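Local coordinates for protein uroporphyrinogen-III C-methyltransferase (Pseudomonas denitrificans, PDB 1S4D) that catalyses the two successive S-adenosyl-L-methionine-dependent methylations, at C-2 and C-7, that turn uroporphyrinogen III into precorrin-2 for cobalamin and siroheme biosynthesis, at residues 10-15 and 39-44; 81-86 and 113-118. All coordinates share one frame; numbering follows the deposited sequence.

Overall arrangement
Both contacts belong to the half of the chain built on the parallel sheet, and their centres lie 16 Å apart. Their nearest atoms come within about 6 Å without touching. Strands 16-21 and 94-99 connect them: segment 10-15 runs straight into strand 16-21, against which L116 of interaction 2 packs, while A41 of interaction 1 and L85 of interaction 2 rest on L96 and V95 of strand 94-99. Neither contact reaches the S-adenosyl-L-homocysteine site. Among the residues of that site, P24 and the run G100, G101 and D102 come from just beyond the C-terminal ends of these two strands, whereas interaction 1 sits where strands 16-21 and 43-46 begin.

Interaction 1: 10-15 and 39-44; sequences PALEKG and RQADVI
Q40 reaches across to the backbone of A11 and L12, and L12 returns the contact with its side chain against A41. The end of the Q40 chain comes up beside the A11-L12 peptide, with CD 3.6 Å from L12 N and 4.1 Å from A11 CA. The side chain gets there by staying extended past CG, with CD anti to CA (chi2 170°), which carries the amide from segment 39-44 to the incoming chain. An alanine here, ending at CB, would probably open a gap beside the A11-L12 backbone. The apolar part is small: L12 CD2 stands 4.0 Å from A41 CB and equally far from A41 CA. R94 ties the two sides together from outside, its guanidinium bonding L12 O and its backbone N bonding D42 OD2. The arrangement belongs to the parallel-sheet domain of tetrapyrrole methylases: the lead-in to strand 16-21 lies beside the turn by which helix 32-40 passes into strand 43-46, in a beta-alpha-beta crossover that skips over strand 94-99, which lies between the two strands in the sheet.

Interaction 2: 81-86 and 113-118; sequences ISLRLV and ALTLVE
Two neighbouring helices that pack on the parallel sheet, 78-90 and 109-118, meet here through S82, L85 and V86 on one and T115 and L116 on the other. The axes of the two segments approach to 9.1 Å and cross at -45°. At one end the residues are small: S82 CB lies 3.5 Å from T115 CG2, the methyl that stands anti to its own backbone N. T115 OG1 takes the other branch, beside the backbone N (chi1 -59°), and is bonded to E111 O one turn back. A water joins the hydroxyls, 2.7 Å from S82 OG and 3.0 Å from T115 OG1; S82 OG is also bonded to Q78 NE2. In the topology, helix 78-90 links strand 63-66 to strand 94-99, and helix 109-118 carries the chain on from strand 94-99 to strand 123-126, the alternation of strands and helices that builds the parallel-sheet domain of tetrapyrrole methylases. Toward the sheet, L116 CD1 meets V86 CG2 at 3.6 Å and L85 CB at 4.1 Å; the V86 and L116 side chains lie alongside each other, pointing opposite ways. L116 also rests on V17 and L19, and L85 on V95 and R97. Elsewhere on helix 109-118, A113 and L114 pack on L255 of the second subunit, and E118 forms a salt bridge to R79 of helix 78-90.

Interaction 1: 10-15 and 39-44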
loop_
_atom_site.group_PDB
_atom_site.type_symbol
_atom_site.label_atom_id
_atom_site.label_comp_id
_atom_site.label_asym_id
_atom_site.label_seq_id
_atom_site.Cartn_x
_atom_site.Cartn_y
_atom_site.Cartn_z
ATOM N N PRO B 10 5.134 -9.234 -18.735
ATOM C CA PRO B 10 4.594 -10.587 -18.911
ATOM C C PRO B 10 3.218 -10.522 -19.536
ATOM O O PRO B 10 2.424 -9.658 -19.201
ATOM C CB PRO B 10 4.484 -11.118 -17.484
ATOM C CG PRO B 10 5.248 -10.180 -16.642
ATOM C CD PRO B 10 5.245 -8.864 -17.311
ATOM N N ALA B 11 2.955 -11.421 -20.467
ATOM C CA ALA B 11 1.628 -11.571 -21.050
ATOM C C ALA B 11 0.658 -12.102 -20.006
ATOM O O ALA B 11 1.047 -12.890 -19.164
ATOM C CB ALA B 11 1.694 -12.538 -22.203
ATOM N N LEU B 12 -0.599 -11.673 -20.057
ATOM C CA LEU B 12 -1.652 -12.392 -19.346
ATOM C C LEU B 12 -2.098 -13.586 -20.201
ATOM O O LEU B 12 -2.806 -13.447 -21.187
ATOM C CB LEU B 12 -2.793 -11.459 -18.941
ATOM C CG LEU B 12 -4.184 -11.988 -18.591
ATOM C CD1 LEU B 12 -4.197 -13.067 -17.479
ATOM C CD2 LEU B 12 -5.098 -10.793 -18.272
ATOM N N GLU B 13 -1.630 -14.759 -19.797
ATOM C CA GLU B 13 -1.708 -16.003 -20.557
ATOM C C GLU B 13 -3.072 -16.668 -20.548
ATOM O O GLU B 13 -3.750 -16.673 -19.534
ATOM C CB GLU B 13 -0.721 -16.993 -19.950
ATOM C CG GLU B 13 0.209 -17.612 -20.960
ATOM C CD GLU B 13 1.542 -16.931 -20.951
ATOM O OE1 GLU B 13 1.903 -16.309 -21.976
ATOM O OE2 GLU B 13 2.214 -17.011 -19.900
ATOM N N LYS B 14 -3.443 -17.278 -21.668
ATOM C CA LYS B 14 -4.677 -18.053 -21.762
ATOM C C LYS B 14 -4.770 -19.059 -20.616
ATOM O O LYS B 14 -3.808 -19.770 -20.318
ATOM C CB LYS B 14 -4.768 -18.768 -23.110
ATOM C CG LYS B 14 -5.082 -17.850 -24.319
ATOM C CD LYS B 14 -5.506 -18.680 -25.528
ATOM C CE LYS B 14 -5.332 -17.910 -26.823
ATOM N NZ LYS B 14 -6.573 -17.910 -27.673
ATOM N N GLY B 15 -5.911 -19.082 -19.941
ATOM C CA GLY B 15 -6.130 -20.055 -18.892
ATOM C C GLY B 15 -5.485 -19.724 -17.562
ATOM O O GLY B 15 -5.305 -20.611 -16.719
ATOM N N ARG B 39 -5.400 -4.403 -20.987
ATOM C CA ARG B 39 -5.354 -4.324 -22.445
ATOM C C ARG B 39 -5.357 -5.708 -23.077
ATOM O O ARG B 39 -5.682 -5.852 -24.243
ATOM C CB ARG B 39 -4.189 -3.412 -22.924
ATOM C CG ARG B 39 -3.072 -4.056 -23.766
ATOM C CD ARG B 39 -1.738 -3.280 -23.799
ATOM N NE ARG B 39 -1.917 -1.851 -24.103
ATOM C CZ ARG B 39 -1.845 -1.297 -25.328
ATOM N NH1 ARG B 39 -1.595 -2.034 -26.416
ATOM N NH2 ARG B 39 -2.030 0.011 -25.467
ATOM N N GLN B 40 -5.042 -6.724 -22.284
ATOM C CA GLN B 40 -4.930 -8.097 -22.782
ATOM C C GLN B 40 -6.125 -8.975 -22.436
ATOM O O GLN B 40 -6.392 -9.958 -23.128
ATOM C CB GLN B 40 -3.676 -8.761 -22.232
ATOM C CG GLN B 40 -2.448 -8.481 -23.039
ATOM C CD GLN B 40 -1.172 -8.938 -22.354
ATOM O OE1 GLN B 40 -0.305 -8.127 -22.080
ATOM N NE2 GLN B 40 -1.056 -10.229 -22.085
ATOM N N ALA B 41 -6.831 -8.630 -21.361
ATOM C CA ALA B 41 -7.864 -9.504 -20.805
ATOM C C ALA B 41 -8.997 -9.901 -21.765
ATOM O O ALA B 41 -9.483 -9.094 -22.553
ATOM C CB ALA B 41 -8.427 -8.904 -19.561
ATOM N N ASP B 42 -9.415 -11.156 -21.680
ATOM C CA ASP B 42 -10.625 -11.591 -22.360
ATOM C C ASP B 42 -11.830 -11.261 -21.511
ATOM O O ASP B 42 -12.888 -10.963 -22.032
ATOM C CB ASP B 42 -10.584 -13.087 -22.660
ATOM C CG ASP B 42 -9.561 -13.438 -23.715
ATOM O OD1 ASP B 42 -9.576 -12.794 -24.782
ATOM O OD2 ASP B 42 -8.710 -14.338 -23.570
ATOM N N VAL B 43 -11.662 -11.300 -20.201
ATOM C CA VAL B 43 -12.759 -11.021 -19.297
ATOM C C VAL B 43 -12.234 -10.329 -18.038
ATOM O O VAL B 43 -11.192 -10.683 -17.507
ATOM C CB VAL B 43 -13.644 -12.305 -19.043
ATOM C CG1 VAL B 43 -12.831 -13.464 -18.481
ATOM C CG2 VAL B 43 -14.856 -11.994 -18.183
ATOM N N ILE B 44 -12.937 -9.293 -17.610
ATOM C CA ILE B 44 -12.526 -8.483 -16.472
ATOM C C ILE B 44 -13.634 -8.590 -15.444
ATOM O O ILE B 44 -14.736 -8.027 -15.628
ATOM C CB ILE B 44 -12.311 -7.011 -16.899
ATOM C CG1 ILE B 44 -11.167 -6.920 -17.902
ATOM C CG2 ILE B 44 -12.009 -6.118 -15.695
ATOM C CD1 ILE B 44 -11.040 -5.596 -18.546
#

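Interaction 2: 81-86 and 113-118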
loop_
_atom_site.group_PDB
_atom_site.type_symbol
_atom_site.label_atom_id
_atom_site.label_comp_id
_atom_site.label_asym_id
_atom_site.label_seq_id
_atom_site.Cartn_x
_atom_site.Cartn_y
_atom_site.Cartn_z
ATOM N N ILE B 81 -17.564 -16.177 -6.450
ATOM C CA ILE B 81 -16.718 -15.367 -7.311
ATOM C C ILE B 81 -15.441 -16.118 -7.689
ATOM O O ILE B 81 -14.962 -16.017 -8.820
ATOM C CB ILE B 81 -16.382 -14.031 -6.629
ATOM C CG1 ILE B 81 -17.655 -13.196 -6.468
ATOM C CG2 ILE B 81 -15.287 -13.259 -7.410
ATOM C CD1 ILE B 81 -17.490 -12.032 -5.521
ATOM N N SER B 82 -14.904 -16.870 -6.741
ATOM C CA SER B 82 -13.672 -17.602 -6.963
ATOM C C SER B 82 -13.889 -18.754 -7.932
ATOM O O SER B 82 -13.055 -18.990 -8.809
ATOM C CB SER B 82 -13.095 -18.118 -5.649
ATOM O OG SER B 82 -12.698 -17.049 -4.817
ATOM N N LEU B 83 -15.000 -19.464 -7.777
ATOM C CA LEU B 83 -15.299 -20.573 -8.658
ATOM C C LEU B 83 -15.473 -20.082 -10.104
ATOM O O LEU B 83 -15.051 -20.781 -11.045
ATOM C CB LEU B 83 -16.507 -21.387 -8.149
ATOM C CG LEU B 83 -16.225 -22.322 -6.942
ATOM C CD1 LEU B 83 -17.435 -23.110 -6.458
ATOM C CD2 LEU B 83 -15.062 -23.266 -7.185
ATOM N N ARG B 84 -16.037 -18.878 -10.268
ATOM C CA ARG B 84 -16.331 -18.309 -11.584
ATOM C C ARG B 84 -15.016 -17.989 -12.291
ATOM O O ARG B 84 -14.884 -18.244 -13.501
ATOM C CB ARG B 84 -17.293 -17.093 -11.495
ATOM C CG ARG B 84 -17.149 -16.001 -12.580
ATOM C CD ARG B 84 -18.315 -15.822 -13.595
ATOM N NE ARG B 84 -18.355 -16.872 -14.609
ATOM C CZ ARG B 84 -18.593 -16.710 -15.926
ATOM N NH1 ARG B 84 -18.606 -17.775 -16.711
ATOM N NH2 ARG B 84 -18.805 -15.531 -16.489
ATOM N N LEU B 85 -14.043 -17.469 -11.531
ATOM C CA LEU B 85 -12.683 -17.264 -12.031
ATOM C C LEU B 85 -12.083 -18.569 -12.549
ATOM O O LEU B 85 -11.501 -18.611 -13.629
ATOM C CB LEU B 85 -11.779 -16.661 -10.954
ATOM C CG LEU B 85 -12.123 -15.237 -10.471
ATOM C CD1 LEU B 85 -11.062 -14.716 -9.483
ATOM C CD2 LEU B 85 -12.388 -14.254 -11.633
ATOM N N VAL B 86 -12.257 -19.636 -11.784
ATOM C CA VAL B 86 -11.804 -20.948 -12.187
ATOM C C VAL B 86 -12.528 -21.388 -13.470
ATOM O O VAL B 86 -11.913 -21.975 -14.355
ATOM C CB VAL B 86 -11.970 -21.976 -11.028
ATOM C CG1 VAL B 86 -11.760 -23.431 -11.508
ATOM C CG2 VAL B 86 -11.013 -21.636 -9.888
ATOM N N ALA B 113 -6.869 -16.544 -4.582
ATOM C CA ALA B 113 -5.682 -17.254 -5.026
ATOM C C ALA B 113 -5.705 -18.689 -4.510
ATOM O O ALA B 113 -5.396 -19.627 -5.240
ATOM C CB ALA B 113 -4.409 -16.523 -4.559
ATOM N N LEU B 114 -6.104 -18.850 -3.252
ATOM C CA LEU B 114 -6.162 -20.171 -2.632
ATOM C C LEU B 114 -7.120 -21.069 -3.397
ATOM O O LEU B 114 -6.816 -22.234 -3.660
ATOM C CB LEU B 114 -6.600 -20.049 -1.186
ATOM C CG LEU B 114 -5.758 -20.582 -0.027
ATOM C CD1 LEU B 114 -4.241 -20.542 -0.251
ATOM C CD2 LEU B 114 -6.166 -19.827 1.261
ATOM N N THR B 115 -8.266 -20.518 -3.782
ATOM C CA THR B 115 -9.211 -21.244 -4.608
ATOM C C THR B 115 -8.589 -21.568 -5.962
ATOM O O THR B 115 -8.688 -22.706 -6.433
ATOM C CB THR B 115 -10.514 -20.442 -4.769
ATOM O OG1 THR B 115 -11.087 -20.210 -3.475
ATOM C CG2 THR B 115 -11.573 -21.267 -5.473
ATOM N N LEU B 116 -7.935 -20.581 -6.578
ATOM C CA LEU B 116 -7.211 -20.821 -7.831
ATOM C C LEU B 116 -6.237 -22.034 -7.710
ATOM O O LEU B 116 -6.290 -22.965 -8.516
ATOM C CB LEU B 116 -6.512 -19.547 -8.308
ATOM C CG LEU B 116 -7.217 -18.542 -9.253
ATOM C CD1 LEU B 116 -8.654 -18.884 -9.645
ATOM C CD2 LEU B 116 -7.158 -17.116 -8.737
ATOM N N VAL B 117 -5.395 -22.044 -6.678
ATOM C CA VAL B 117 -4.452 -23.132 -6.477
ATOM C C VAL B 117 -5.139 -24.512 -6.351
ATOM O O VAL B 117 -4.776 -25.460 -7.054
ATOM C CB VAL B 117 -3.528 -22.858 -5.282
ATOM C CG1 VAL B 117 -2.722 -24.096 -4.948
ATOM C CG2 VAL B 117 -2.611 -21.694 -5.599
ATOM N N GLU B 118 -6.138 -24.594 -5.473
ATOM C CA GLU B 118 -6.952 -25.786 -5.265
ATOM C C GLU B 118 -7.431 -26.420 -6.582
ATOM O O GLU B 118 -7.485 -27.644 -6.706
ATOM C CB GLU B 118 -8.141 -25.397 -4.366
ATOM C CG GLU B 118 -9.266 -26.410 -4.144
ATOM C CD GLU B 118 -10.490 -25.743 -3.519
ATOM O OE1 GLU B 118 -10.341 -24.654 -2.904
ATOM O OE2 GLU B 118 -11.616 -26.275 -3.648
HETATM O O HOH W 1 -12.985 -18.175 -2.406
#